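PDB 2FYI: HTH-type transcriptional regulator cbl from Escherichia coli K12, which is a LysR-type transcriptional regulator, here its cofactor-binding domain, that may act as an accessory regulator of the cys regulon. Local coordinates for residues V80-F85 with R223-S228; I66-E71 with N189-G194; H88-V93 with L177-T182. All coordinates share one frame; numbering follows the deposited sequence.

Contact 1 (V80-F85 with R223-S228); sequences VAFPWF and RQVMES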
ATOM      1  N   VAL A  80       0.594   9.609  23.409  1.00 37.96           N
ATOM      2  CA  VAL A  80      -0.219   8.875  24.369  1.00 37.10           C
ATOM      3  C   VAL A  80      -1.138   7.979  23.533  1.00 36.81           C
ATOM      4  O   VAL A  80      -1.832   8.485  22.641  1.00 37.55           O
ATOM      5  CB  VAL A  80      -1.117   9.847  25.156  1.00 36.88           C
ATOM      6  CG1 VAL A  80      -2.020   9.091  26.103  1.00 36.87           C
ATOM      7  CG2 VAL A  80      -0.287  10.868  25.909  1.00 36.62           C
ATOM      8  N   ALA A  81      -1.169   6.677  23.807  1.00 35.55           N
ATOM      9  CA  ALA A  81      -1.906   5.783  22.941  1.00 34.56           C
ATOM     10  C   ALA A  81      -2.936   4.976  23.699  1.00 34.73           C
ATOM     11  O   ALA A  81      -2.695   4.540  24.823  1.00 34.39           O
ATOM     12  CB  ALA A  81      -0.958   4.877  22.216  1.00 34.56           C
ATOM     13  N   PHE A  82      -4.090   4.773  23.070  1.00 34.73           N
ATOM     14  CA  PHE A  82      -5.143   3.959  23.658  1.00 33.82           C
ATOM     15  C   PHE A  82      -5.408   2.799  22.731  1.00 33.24           C
ATOM     16  O   PHE A  82      -5.359   2.951  21.503  1.00 32.87           O
ATOM     17  CB  PHE A  82      -6.419   4.767  23.797  1.00 34.04           C
ATOM     18  CG  PHE A  82      -6.240   6.076  24.494  1.00 34.53           C
ATOM     19  CD1 PHE A  82      -5.810   7.197  23.802  1.00 35.07           C
ATOM     20  CD2 PHE A  82      -6.543   6.214  25.841  1.00 34.87           C
ATOM     21  CE1 PHE A  82      -5.666   8.448  24.457  1.00 34.90           C
ATOM     22  CE2 PHE A  82      -6.398   7.459  26.498  1.00 34.65           C
ATOM     23  CZ  PHE A  82      -5.957   8.566  25.801  1.00 34.52           C
ATOM     24  N   PRO A  83      -5.698   1.635  23.324  1.00 32.51           N
ATOM     25  CA  PRO A  83      -6.015   0.396  22.594  1.00 31.57           C
ATOM     26  C   PRO A  83      -7.372   0.478  21.902  1.00 30.76           C
ATOM     27  O   PRO A  83      -8.369   0.821  22.522  1.00 31.28           O
ATOM     28  CB  PRO A  83      -5.993  -0.674  23.694  1.00 30.54           C
ATOM     29  CG  PRO A  83      -6.137   0.064  24.974  1.00 30.11           C
ATOM     30  CD  PRO A  83      -5.719   1.480  24.788  1.00 30.34           C
ATOM     31  N   TRP A  84      -7.408   0.190  20.618  1.00 30.10           N
ATOM     32  CA  TRP A  84      -8.672   0.169  19.930  1.00 30.19           C
ATOM     33  C   TRP A  84      -9.273  -1.247  19.906  1.00 30.47           C
ATOM     34  O   TRP A  84     -10.366  -1.458  20.431  1.00 31.64           O
ATOM     35  CB  TRP A  84      -8.547   0.791  18.559  1.00 30.90           C
ATOM     36  CG  TRP A  84      -9.809   0.832  17.823  1.00 31.51           C
ATOM     37  CD1 TRP A  84     -11.067   0.605  18.315  1.00 31.45           C
ATOM     38  CD2 TRP A  84      -9.963   1.156  16.446  1.00 32.04           C
ATOM     39  NE1 TRP A  84     -11.994   0.766  17.325  1.00 31.58           N
ATOM     40  CE2 TRP A  84     -11.342   1.100  16.161  1.00 32.09           C
ATOM     41  CE3 TRP A  84      -9.068   1.486  15.422  1.00 31.62           C
ATOM     42  CZ2 TRP A  84     -11.845   1.349  14.887  1.00 31.32           C
ATOM     43  CZ3 TRP A  84      -9.570   1.738  14.164  1.00 31.54           C
ATOM     44  CH2 TRP A  84     -10.947   1.658  13.905  1.00 31.44           C
ATOM     45  N   PHE A  85      -8.564  -2.215  19.342  1.00 30.09           N
ATOM     46  CA  PHE A  85      -8.979  -3.612  19.437  1.00 30.06           C
ATOM     47  C   PHE A  85      -7.773  -4.518  19.207  1.00 30.92           C
ATOM     48  O   PHE A  85      -6.704  -4.046  18.805  1.00 31.24           O
ATOM     49  CB  PHE A  85     -10.089  -3.932  18.441  1.00 30.69           C
ATOM     50  CG  PHE A  85      -9.697  -3.683  17.035  1.00 31.69           C
ATOM     51  CD1 PHE A  85      -9.004  -4.649  16.316  1.00 31.34           C
ATOM     52  CD2 PHE A  85      -9.962  -2.444  16.432  1.00 32.97           C
ATOM     53  CE1 PHE A  85      -8.602  -4.412  15.005  1.00 31.98           C
ATOM     54  CE2 PHE A  85      -9.557  -2.186  15.107  1.00 33.00           C
ATOM     55  CZ  PHE A  85      -8.870  -3.179  14.389  1.00 32.01           C
ATOM     56  N   ARG A 223      -8.114  13.416  30.480  1.00 42.63           N
ATOM     57  CA  ARG A 223      -7.394  13.427  31.744  1.00 44.55           C
ATOM     58  C   ARG A 223      -6.009  12.871  31.574  1.00 44.74           C
ATOM     59  O   ARG A 223      -5.048  13.356  32.146  1.00 44.96           O
ATOM     60  CB  ARG A 223      -8.140  12.563  32.738  1.00 45.98           C
ATOM     61  CG  ARG A 223      -7.871  12.876  34.189  1.00 47.94           C
ATOM     62  CD  ARG A 223      -8.749  11.958  35.068  1.00 49.49           C
ATOM     63  NE  ARG A 223     -10.166  12.013  34.675  1.00 50.42           N
ATOM     64  CZ  ARG A 223     -11.072  12.868  35.171  1.00 50.72           C
ATOM     65  NH1 ARG A 223     -10.739  13.757  36.108  1.00 50.40           N
ATOM     66  NH2 ARG A 223     -12.329  12.828  34.731  1.00 50.57           N
ATOM     67  N   GLN A 224      -5.929  11.842  30.756  1.00 45.98           N
ATOM     68  CA  GLN A 224      -4.723  11.061  30.587  1.00 46.64           C
ATOM     69  C   GLN A 224      -3.768  11.614  29.537  1.00 46.36           C
ATOM     70  O   GLN A 224      -2.567  11.435  29.634  1.00 46.48           O
ATOM     71  CB  GLN A 224      -5.135   9.658  30.228  1.00 46.89           C
ATOM     72  CG  GLN A 224      -4.162   8.625  30.631  1.00 47.96           C
ATOM     73  CD  GLN A 224      -4.445   7.361  29.888  1.00 48.92           C
ATOM     74  OE1 GLN A 224      -5.453   6.696  30.142  1.00 49.07           O
ATOM     75  NE2 GLN A 224      -3.586   7.032  28.919  1.00 49.21           N
ATOM     76  N   VAL A 225      -4.312  12.281  28.532  1.00 46.82           N
ATOM     77  CA  VAL A 225      -3.517  13.058  27.592  1.00 47.51           C
ATOM     78  C   VAL A 225      -2.892  14.269  28.277  1.00 49.62           C
ATOM     79  O   VAL A 225      -1.855  14.772  27.863  1.00 49.48           O
ATOM     80  CB  VAL A 225      -4.401  13.601  26.466  1.00 45.83           C
ATOM     81  CG1 VAL A 225      -3.624  14.551  25.592  1.00 45.33           C
ATOM     82  CG2 VAL A 225      -4.975  12.478  25.664  1.00 45.13           C
ATOM     83  N   MET A 226      -3.531  14.745  29.331  1.00 52.22           N
ATOM     84  CA  MET A 226      -3.187  16.046  29.835  1.00 55.35           C
ATOM     85  C   MET A 226      -2.302  15.970  31.060  1.00 58.58           C
ATOM     86  O   MET A 226      -1.502  16.874  31.305  1.00 59.43           O
ATOM     87  CB  MET A 226      -4.456  16.818  30.156  1.00 54.50           C
ATOM     88  CG  MET A 226      -4.355  18.267  29.817  1.00 54.25           C
ATOM     89  SD  MET A 226      -4.259  18.505  28.042  1.00 54.55           S
ATOM     90  CE  MET A 226      -5.911  18.018  27.563  1.00 54.65           C
ATOM     91  N   GLU A 227      -2.443  14.878  31.810  1.00 62.19           N
ATOM     92  CA  GLU A 227      -1.886  14.732  33.169  1.00 65.64           C
ATOM     93  C   GLU A 227      -0.414  15.129  33.353  1.00 67.63           C
ATOM     94  O   GLU A 227       0.000  15.481  34.465  1.00 68.03           O
ATOM     95  CB  GLU A 227      -2.074  13.294  33.656  1.00 66.28           C
ATOM     96  CG  GLU A 227      -1.568  12.255  32.641  1.00 67.41           C
ATOM     97  CD  GLU A 227      -1.204  10.933  33.288  1.00 67.86           C
ATOM     98  OE1 GLU A 227      -0.946  10.926  34.511  1.00 68.25           O
ATOM     99  OE2 GLU A 227      -1.174   9.905  32.578  1.00 68.00           O
ATOM    100  N   SER A 228       0.375  15.059  32.277  1.00 69.70           N
ATOM    101  CA  SER A 228       1.811  15.384  32.355  1.00 71.11           C
ATOM    102  C   SER A 228       2.117  16.862  32.041  1.00 71.36           C
ATOM    103  O   SER A 228       1.541  17.451  31.119  1.00 71.59           O
ATOM    104  CB  SER A 228       2.630  14.446  31.450  1.00 71.57           C
ATOM    105  OG  SER A 228       2.661  13.130  31.974  1.00 71.59           O
TER

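Contact 2 (I66-E71 with N189-G194); sequences IGIASE and NTVWLG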
ATOM      1  N   ILE A  66      -5.091  12.660  14.965  1.00 35.69           N
ATOM      2  CA  ILE A  66      -5.098  11.296  15.514  1.00 35.07           C
ATOM      3  C   ILE A  66      -4.239  10.358  14.669  1.00 35.73           C
ATOM      4  O   ILE A  66      -4.300  10.411  13.440  1.00 36.29           O
ATOM      5  CB  ILE A  66      -6.525  10.718  15.515  1.00 34.58           C
ATOM      6  CG1 ILE A  66      -7.463  11.665  16.235  1.00 34.48           C
ATOM      7  CG2 ILE A  66      -6.576   9.393  16.204  1.00 33.04           C
ATOM      8  CD1 ILE A  66      -8.875  11.398  15.937  1.00 34.53           C
ATOM      9  N   GLY A  67      -3.443   9.504  15.318  1.00 35.55           N
ATOM     10  CA  GLY A  67      -2.643   8.522  14.608  1.00 35.48           C
ATOM     11  C   GLY A  67      -3.185   7.139  14.904  1.00 36.10           C
ATOM     12  O   GLY A  67      -3.529   6.840  16.053  1.00 36.61           O
ATOM     13  N   ILE A  68      -3.278   6.292  13.879  1.00 35.87           N
ATOM     14  CA  ILE A  68      -3.789   4.932  14.085  1.00 35.80           C
ATOM     15  C   ILE A  68      -2.911   3.902  13.412  1.00 36.46           C
ATOM     16  O   ILE A  68      -2.763   3.897  12.175  1.00 37.35           O
ATOM     17  CB  ILE A  68      -5.213   4.772  13.547  1.00 35.92           C
ATOM     18  CG1 ILE A  68      -6.170   5.700  14.309  1.00 36.00           C
ATOM     19  CG2 ILE A  68      -5.652   3.339  13.662  1.00 35.25           C
ATOM     20  CD1 ILE A  68      -7.305   6.266  13.454  1.00 35.81           C
ATOM     21  N   ALA A  69      -2.320   3.033  14.230  1.00 36.38           N
ATOM     22  CA  ALA A  69      -1.399   2.006  13.732  1.00 36.81           C
ATOM     23  C   ALA A  69      -1.223   0.909  14.767  1.00 38.55           C
ATOM     24  O   ALA A  69      -1.647   1.054  15.923  1.00 38.56           O
ATOM     25  CB  ALA A  69      -0.074   2.616  13.393  1.00 36.44           C
ATOM     26  N   SER A  70      -0.610  -0.201  14.354  1.00 40.77           N
ATOM     27  CA  SER A  70      -0.334  -1.297  15.304  1.00 42.26           C
ATOM     28  C   SER A  70       1.049  -1.181  15.925  1.00 43.84           C
ATOM     29  O   SER A  70       1.330  -1.830  16.903  1.00 43.62           O
ATOM     30  CB  SER A  70      -0.462  -2.673  14.636  1.00 41.31           C
ATOM     31  OG  SER A  70      -1.793  -3.008  14.291  1.00 40.19           O
ATOM     32  N   GLU A  71       1.917  -0.363  15.348  1.00 46.55           N
ATOM     33  CA  GLU A  71       3.293  -0.304  15.803  1.00 49.49           C
ATOM     34  C   GLU A  71       3.669   1.097  16.269  1.00 49.55           C
ATOM     35  O   GLU A  71       3.045   2.088  15.892  1.00 49.25           O
ATOM     36  CB  GLU A  71       4.239  -0.756  14.688  1.00 51.99           C
ATOM     37  CG  GLU A  71       3.897  -2.128  14.085  1.00 55.80           C
ATOM     38  CD  GLU A  71       4.255  -3.322  15.020  1.00 58.19           C
ATOM     39  OE1 GLU A  71       5.089  -3.153  15.958  1.00 59.72           O
ATOM     40  OE2 GLU A  71       3.709  -4.437  14.797  1.00 58.79           O
ATOM     41  N   ASN A 189      -1.984  -8.883  18.216  1.00 35.93           N
ATOM     42  CA  ASN A 189      -1.491  -7.514  18.048  1.00 35.40           C
ATOM     43  C   ASN A 189      -2.534  -6.539  18.546  1.00 34.74           C
ATOM     44  O   ASN A 189      -3.683  -6.907  18.772  1.00 35.33           O
ATOM     45  CB  ASN A 189      -1.242  -7.245  16.572  1.00 35.92           C
ATOM     46  CG  ASN A 189      -0.360  -8.293  15.946  1.00 36.74           C
ATOM     47  OD1 ASN A 189       0.869  -8.237  16.063  1.00 37.35           O
ATOM     48  ND2 ASN A 189      -0.975  -9.274  15.302  1.00 36.34           N
ATOM     49  N   THR A 190      -2.152  -5.284  18.694  1.00 33.52           N
ATOM     50  CA  THR A 190      -3.113  -4.279  19.112  1.00 32.29           C
ATOM     51  C   THR A 190      -3.069  -3.091  18.192  1.00 32.42           C
ATOM     52  O   THR A 190      -1.997  -2.705  17.709  1.00 33.19           O
ATOM     53  CB  THR A 190      -2.790  -3.744  20.471  1.00 31.97           C
ATOM     54  OG1 THR A 190      -2.752  -4.824  21.393  1.00 31.80           O
ATOM     55  CG2 THR A 190      -3.855  -2.777  20.874  1.00 32.47           C
ATOM     56  N   VAL A 191      -4.225  -2.498  17.937  1.00 31.87           N
ATOM     57  CA  VAL A 191      -4.242  -1.298  17.130  1.00 30.98           C
ATOM     58  C   VAL A 191      -4.436  -0.145  18.076  1.00 31.31           C
ATOM     59  O   VAL A 191      -5.372  -0.157  18.864  1.00 30.49           O
ATOM     60  CB  VAL A 191      -5.379  -1.272  16.146  1.00 29.91           C
ATOM     61  CG1 VAL A 191      -5.281  -0.003  15.376  1.00 29.60           C
ATOM     62  CG2 VAL A 191      -5.280  -2.427  15.236  1.00 28.97           C
ATOM     63  N   TRP A 192      -3.550   0.847  17.983  1.00 31.86           N
ATOM     64  CA  TRP A 192      -3.563   1.986  18.875  1.00 31.37           C
ATOM     65  C   TRP A 192      -4.114   3.224  18.231  1.00 31.82           C
ATOM     66  O   TRP A 192      -3.962   3.464  17.014  1.00 33.87           O
ATOM     67  CB  TRP A 192      -2.163   2.291  19.359  1.00 32.43           C
ATOM     68  CG  TRP A 192      -1.527   1.135  20.034  1.00 33.28           C
ATOM     69  CD1 TRP A 192      -0.750   0.176  19.456  1.00 33.50           C
ATOM     70  CD2 TRP A 192      -1.602   0.808  21.425  1.00 32.98           C
ATOM     71  NE1 TRP A 192      -0.347  -0.739  20.405  1.00 33.54           N
ATOM     72  CE2 TRP A 192      -0.848  -0.374  21.619  1.00 32.40           C
ATOM     73  CE3 TRP A 192      -2.229   1.400  22.521  1.00 33.47           C
ATOM     74  CZ2 TRP A 192      -0.699  -0.973  22.843  1.00 32.06           C
ATOM     75  CZ3 TRP A 192      -2.078   0.795  23.767  1.00 33.63           C
ATOM     76  CH2 TRP A 192      -1.318  -0.387  23.909  1.00 33.03           C
ATOM     77  N   LEU A 193      -4.751   4.018  19.077  1.00 30.83           N
ATOM     78  CA  LEU A 193      -5.186   5.331  18.741  1.00 29.59           C
ATOM     79  C   LEU A 193      -4.265   6.233  19.544  1.00 30.05           C
ATOM     80  O   LEU A 193      -4.218   6.129  20.780  1.00 29.96           O
ATOM     81  CB  LEU A 193      -6.587   5.489  19.253  1.00 29.55           C
ATOM     82  CG  LEU A 193      -7.584   4.513  18.652  1.00 29.61           C
ATOM     83  CD1 LEU A 193      -8.611   4.117  19.698  1.00 28.05           C
ATOM     84  CD2 LEU A 193      -8.233   5.141  17.405  1.00 29.78           C
ATOM     85  N   GLY A 194      -3.515   7.092  18.853  1.00 29.71           N
ATOM     86  CA  GLY A 194      -2.587   7.991  19.523  1.00 30.56           C
ATOM     87  C   GLY A 194      -2.915   9.467  19.356  1.00 31.90           C
ATOM     88  O   GLY A 194      -3.488   9.881  18.348  1.00 33.25           O
TER
HETATM   89  O   HOH W   1       2.428  -6.005  16.848  1.00 55.58           O

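Contact 3 (H88-V93 with L177-T182); sequences HHSLLV and LIRLDT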
ATOM      1  N   HIS A  88      -5.230 -10.896  15.120  1.00 35.23           N
ATOM      2  CA  HIS A  88      -4.255 -11.949  14.872  1.00 35.04           C
ATOM      3  C   HIS A  88      -3.987 -12.120  13.402  1.00 34.97           C
ATOM      4  O   HIS A  88      -4.825 -11.798  12.553  1.00 34.32           O
ATOM      5  CB  HIS A  88      -4.808 -13.277  15.334  1.00 35.57           C
ATOM      6  CG  HIS A  88      -4.781 -13.468  16.810  1.00 35.99           C
ATOM      7  ND1 HIS A  88      -3.738 -14.093  17.455  1.00 36.49           N
ATOM      8  CD2 HIS A  88      -5.678 -13.145  17.768  1.00 35.82           C
ATOM      9  CE1 HIS A  88      -3.983 -14.138  18.752  1.00 36.19           C
ATOM     10  NE2 HIS A  88      -5.154 -13.573  18.966  1.00 36.05           N
ATOM     11  N   HIS A  89      -2.833 -12.690  13.087  1.00 34.71           N
ATOM     12  CA  HIS A  89      -2.565 -13.061  11.705  1.00 34.58           C
ATOM     13  C   HIS A  89      -3.270 -14.347  11.352  1.00 35.35           C
ATOM     14  O   HIS A  89      -3.441 -15.246  12.189  1.00 35.28           O
ATOM     15  CB  HIS A  89      -1.087 -13.266  11.481  1.00 33.51           C
ATOM     16  CG  HIS A  89      -0.284 -12.019  11.602  1.00 32.83           C
ATOM     17  ND1 HIS A  89       0.526 -11.762  12.686  1.00 32.54           N
ATOM     18  CD2 HIS A  89      -0.171 -10.954  10.779  1.00 32.32           C
ATOM     19  CE1 HIS A  89       1.106 -10.589  12.524  1.00 32.93           C
ATOM     20  NE2 HIS A  89       0.705 -10.081  11.371  1.00 32.45           N
ATOM     21  N   SER A  90      -3.667 -14.468  10.104  1.00 35.73           N
ATOM     22  CA  SER A  90      -4.068 -15.773   9.667  1.00 37.08           C
ATOM     23  C   SER A  90      -3.344 -16.194   8.377  1.00 37.25           C
ATOM     24  O   SER A  90      -2.560 -15.436   7.806  1.00 37.85           O
ATOM     25  CB  SER A  90      -5.589 -15.927   9.648  1.00 39.03           C
ATOM     26  OG  SER A  90      -6.186 -15.196   8.604  1.00 42.00           O
ATOM     27  N   LEU A  91      -3.541 -17.440   7.964  1.00 37.01           N
ATOM     28  CA  LEU A  91      -2.722 -17.995   6.893  1.00 36.49           C
ATOM     29  C   LEU A  91      -3.568 -18.031   5.647  1.00 35.85           C
ATOM     30  O   LEU A  91      -4.662 -18.590   5.653  1.00 36.18           O
ATOM     31  CB  LEU A  91      -2.217 -19.391   7.280  1.00 37.20           C
ATOM     32  CG  LEU A  91      -1.215 -20.055   6.332  1.00 37.95           C
ATOM     33  CD1 LEU A  91      -0.004 -19.198   6.168  1.00 38.64           C
ATOM     34  CD2 LEU A  91      -0.790 -21.396   6.831  1.00 37.33           C
ATOM     35  N   LEU A  92      -3.084 -17.402   4.583  1.00 35.05           N
ATOM     36  CA  LEU A  92      -3.842 -17.346   3.315  1.00 34.67           C
ATOM     37  C   LEU A  92      -3.251 -18.279   2.248  1.00 34.15           C
ATOM     38  O   LEU A  92      -2.109 -18.124   1.847  1.00 34.88           O
ATOM     39  CB  LEU A  92      -3.893 -15.905   2.802  1.00 34.26           C
ATOM     40  CG  LEU A  92      -4.702 -15.584   1.541  1.00 34.41           C
ATOM     41  CD1 LEU A  92      -6.157 -15.841   1.780  1.00 33.88           C
ATOM     42  CD2 LEU A  92      -4.490 -14.135   1.105  1.00 34.52           C
ATOM     43  N   VAL A  93      -4.009 -19.260   1.798  1.00 33.60           N
ATOM     44  CA  VAL A  93      -3.453 -20.246   0.856  1.00 33.96           C
ATOM     45  C   VAL A  93      -4.403 -20.552  -0.279  1.00 35.21           C
ATOM     46  O   VAL A  93      -5.596 -20.359  -0.144  1.00 35.94           O
ATOM     47  CB  VAL A  93      -3.155 -21.597   1.524  1.00 33.57           C
ATOM     48  CG1 VAL A  93      -2.130 -21.412   2.607  1.00 33.72           C
ATOM     49  CG2 VAL A  93      -4.417 -22.216   2.082  1.00 32.07           C
ATOM     50  N   LEU A 177      -9.005 -18.612  -2.839  1.00 45.88           N
ATOM     51  CA  LEU A 177      -8.096 -18.668  -1.729  1.00 41.81           C
ATOM     52  C   LEU A 177      -8.918 -19.002  -0.514  1.00 40.47           C
ATOM     53  O   LEU A 177     -10.131 -18.806  -0.511  1.00 41.50           O
ATOM     54  CB  LEU A 177      -7.426 -17.320  -1.521  1.00 40.21           C
ATOM     55  CG  LEU A 177      -6.708 -16.681  -2.694  1.00 38.58           C
ATOM     56  CD1 LEU A 177      -5.945 -15.492  -2.163  1.00 37.40           C
ATOM     57  CD2 LEU A 177      -5.781 -17.674  -3.361  1.00 37.55           C
ATOM     58  N   ILE A 178      -8.251 -19.485   0.530  0.50 39.30           N
ATOM     59  CA  ILE A 178      -8.902 -19.829   1.791  0.50 37.58           C
ATOM     60  C   ILE A 178      -8.024 -19.373   2.963  0.50 36.95           C
ATOM     61  O   ILE A 178      -6.789 -19.402   2.867  0.50 36.73           O
ATOM     62  CB  ILE A 178      -9.210 -21.349   1.850  0.50 37.10           C
ATOM     63  CG1 ILE A 178      -9.682 -21.772   3.238  0.50 37.02           C
ATOM     64  CG2 ILE A 178      -8.006 -22.165   1.410  0.50 36.42           C
ATOM     65  CD1 ILE A 178     -10.377 -23.136   3.252  0.50 37.19           C
ATOM     66  N   ARG A 179      -8.652 -18.922   4.047  1.00 36.36           N
ATOM     67  CA  ARG A 179      -7.919 -18.507   5.252  1.00 35.74           C
ATOM     68  C   ARG A 179      -7.839 -19.645   6.275  1.00 33.41           C
ATOM     69  O   ARG A 179      -8.847 -20.170   6.672  1.00 33.17           O
ATOM     70  CB  ARG A 179      -8.585 -17.275   5.866  1.00 37.53           C
ATOM     71  CG  ARG A 179      -8.062 -15.971   5.304  1.00 40.62           C
ATOM     72  CD  ARG A 179      -9.143 -14.867   5.125  1.00 44.38           C
ATOM     73  NE  ARG A 179      -8.622 -13.744   4.319  1.00 47.76           N
ATOM     74  CZ  ARG A 179      -7.794 -12.792   4.787  1.00 49.02           C
ATOM     75  NH1 ARG A 179      -7.418 -12.792   6.072  1.00 49.14           N
ATOM     76  NH2 ARG A 179      -7.353 -11.827   3.980  1.00 48.78           N
ATOM     77  N   LEU A 180      -6.651 -20.053   6.683  1.00 31.85           N
ATOM     78  CA  LEU A 180      -6.551 -21.081   7.716  1.00 31.46           C
ATOM     79  C   LEU A 180      -6.223 -20.414   9.057  1.00 33.18           C
ATOM     80  O   LEU A 180      -5.410 -19.464   9.122  1.00 34.13           O
ATOM     81  CB  LEU A 180      -5.499 -22.113   7.350  1.00 30.76           C
ATOM     82  CG  LEU A 180      -5.604 -22.795   5.971  1.00 29.88           C
ATOM     83  CD1 LEU A 180      -4.534 -23.849   5.693  1.00 28.27           C
ATOM     84  CD2 LEU A 180      -6.968 -23.384   5.857  1.00 29.10           C
ATOM     85  N   ASP A 181      -6.877 -20.876  10.118  1.00 33.73           N
ATOM     86  CA  ASP A 181      -6.826 -20.212  11.418  1.00 34.46           C
ATOM     87  C   ASP A 181      -5.502 -20.532  12.109  1.00 33.76           C
ATOM     88  O   ASP A 181      -5.194 -21.697  12.353  1.00 32.82           O
ATOM     89  CB  ASP A 181      -8.006 -20.711  12.265  1.00 37.55           C
ATOM     90  CG  ASP A 181      -7.958 -20.225  13.731  1.00 39.89           C
ATOM     91  OD1 ASP A 181      -6.852 -19.993  14.257  1.00 41.40           O
ATOM     92  OD2 ASP A 181      -9.031 -20.088  14.378  1.00 40.70           O
ATOM     93  N   THR A 182      -4.717 -19.506  12.431  1.00 32.92           N
ATOM     94  CA  THR A 182      -3.450 -19.725  13.122  1.00 32.74           C
ATOM     95  C   THR A 182      -3.305 -18.919  14.407  1.00 33.45           C
ATOM     96  O   THR A 182      -2.200 -18.565  14.791  1.00 32.98           O
ATOM     97  CB  THR A 182      -2.238 -19.409  12.218  1.00 32.89           C
ATOM     98  OG1 THR A 182      -2.265 -18.024  11.826  1.00 33.20           O
ATOM     99  CG2 THR A 182      -2.247 -20.275  10.990  1.00 32.55           C
TER
HETATM  100  O   HOH W   2      -5.576 -17.132  12.510  1.00 45.83           O

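Contact 1 (V80-F85 with R223-S228)
Two side chains of strand residues 80-85, Val80 and Phe82, meet two of residues 223-228, Gln224 and Val225, near the C-terminal end of helix 218-226. The interface is small, about 204 Å² summed over both sides, and works by van der Waals contact. Its buried part is apolar and made by Val80, Phe82 and Val225. The isopropyl group of Val225 sits across the rim of the Phe82 ring: CG2 of Val225 lies near the ring plane, 4.0 Å from CZ of Phe82. Phe82 reaches this spot because its CG stands anti to the carbonyl carbon (chi1 -52°), which brings the ring end closer to the helix than the direction of its first bond suggests. Beside it, Val80 points toward the helix and sets CG2 4.2 Å from the backbone CA of Val225. The solvent side belongs to Gln224, which remains partly exposed although its approaches are no longer than those of the buried trio. Its extended chain meets Phe82 tip to tip, NE2 of Gln224 being 3.7 Å from CE2 of Phe82, with ring and amide planes 39° apart. The same NE2 approaches CG1 of Val80 at 3.8 Å, so the carboxamide spans both strand side chains with its methylenes behind it. An alanine here would remove the carboxamide and would probably leave Phe82 and Val80 less covered on the solvent side and the helix end less firmly held. Helix 203-212 packs on the apolar side, with Leu209 touching Phe82 and Trp206 touching Val225. Strand 189-196 runs alongside residues 80-85, pairing its backbone with Val80 and Phe82 through Leu195 and Leu193, while Val225 is tied by its backbone to Gly198, just past the end of that strand.

Contact 2 (I66-E71 with N189-G194)
The carbonyl oxygen of Gly67 is gripped twice: it accepts a straight hydrogen bond from Gly194 N (2.8 Å, 168° at the hydrogen), which lies in the carbonyl plane, and a weaker CA-H...O contact from Leu193 CA. Gly67 N returns a bond to Gly194 O at 3.1 Å. At the next hydrogen-bonded pair, Ala69 O accepts Trp192 N at 2.8 Å, its donor somewhat above the carbonyl plane, and Ala69 N gives a longer bond to Trp192 O. This antiparallel pairing closes strand 66-69 against strand 189-196 inside one α/β lobe of the LysR effector domain, which has the periplasmic-binding-protein fold; strand 66-69 also pairs in parallel with strand 14-20. On one face Ile68 lies alongside Leu193, both side chains pointing the same way, CG1 of Ile68 3.8 Å from CD2 of Leu193. Ile68 and Val191 cross obliquely, CG2 of Ile68, anti to its backbone N, meeting CG1 of Val191. On the other face the Trp192 indole turns an edge to Ser70 O, while CG2 of Thr190 lies over one face of the indole, offset toward its rim. Ser70 OG is hydrogen-bonded to Trp87 NE1. Past the strand end, one water donates to Glu71 OE2 and Asn189 OD1.

Contact 3 (H88-V93 with L177-T182)
Val93 is the bump on one face of this antiparallel pair: its CG2, set between backbone N and carbonyl carbon, fits the notch between Ile178 and Leu180, 3.7 Å from CG2 of Ile178 and 4.0 Å from CD1 of Leu180. Val93 and Ile178 lie side by side and point the same way. Further along this side, the CG2 methyl of Thr182 rests on CB of Leu91 at 3.8 Å. The facing backbones form two hydrogen-bonded pairs, Leu91 with Leu180 and Val93 with Ile178, four bonds in all, the shortest from Leu180 N to Leu91 O at 2.7 Å. They attach the short strand 177-180 to the far end of strand 79-94, in the second α/β lobe of the periplasmic-binding-protein-like domain. On the reverse face Leu92, with CG anti to its backbone N (chi1 -176°), pushes its two methyls into the groove between Leu177 and the bent Arg179 chain: Leu92 crosses Leu177 obliquely, CD2 of Leu92 3.8 Å from CD1 of Leu177, and its CD1 lies against CG of Arg179. NH2 of Arg179 makes a hydrogen bond to Ser168 OG and a salt bridge to Glu174 OE1. Beyond the paired strands a water links Thr182 N to His89 O, which also takes a weak bond from Thr182 OG1.

Overall arrangement
Strand 79-94 runs through both lobes, carrying contact 1 near its start and contact 3 near its end, their centres about 33 Å apart on opposite sides of the chain's centre. Contact 2 is the most central, its centre about 7 Å from that of the chain, and joins contact 1 directly: strand 189-196 stands between strands 66-69 and 79-94. Contact 3, about 16 Å out, is also mostly buried, with partly exposed residues such as Arg179; contact 1 is buried except at Gln224. Contacts 2 and 3 are antiparallel strand pairs with largely apolar faces, contact 3 adding the charged Arg179; contact 1 joins strand to helix end by van der Waals contact, mostly between side chains. Asn189 packs on His89 between contacts 2 and 3.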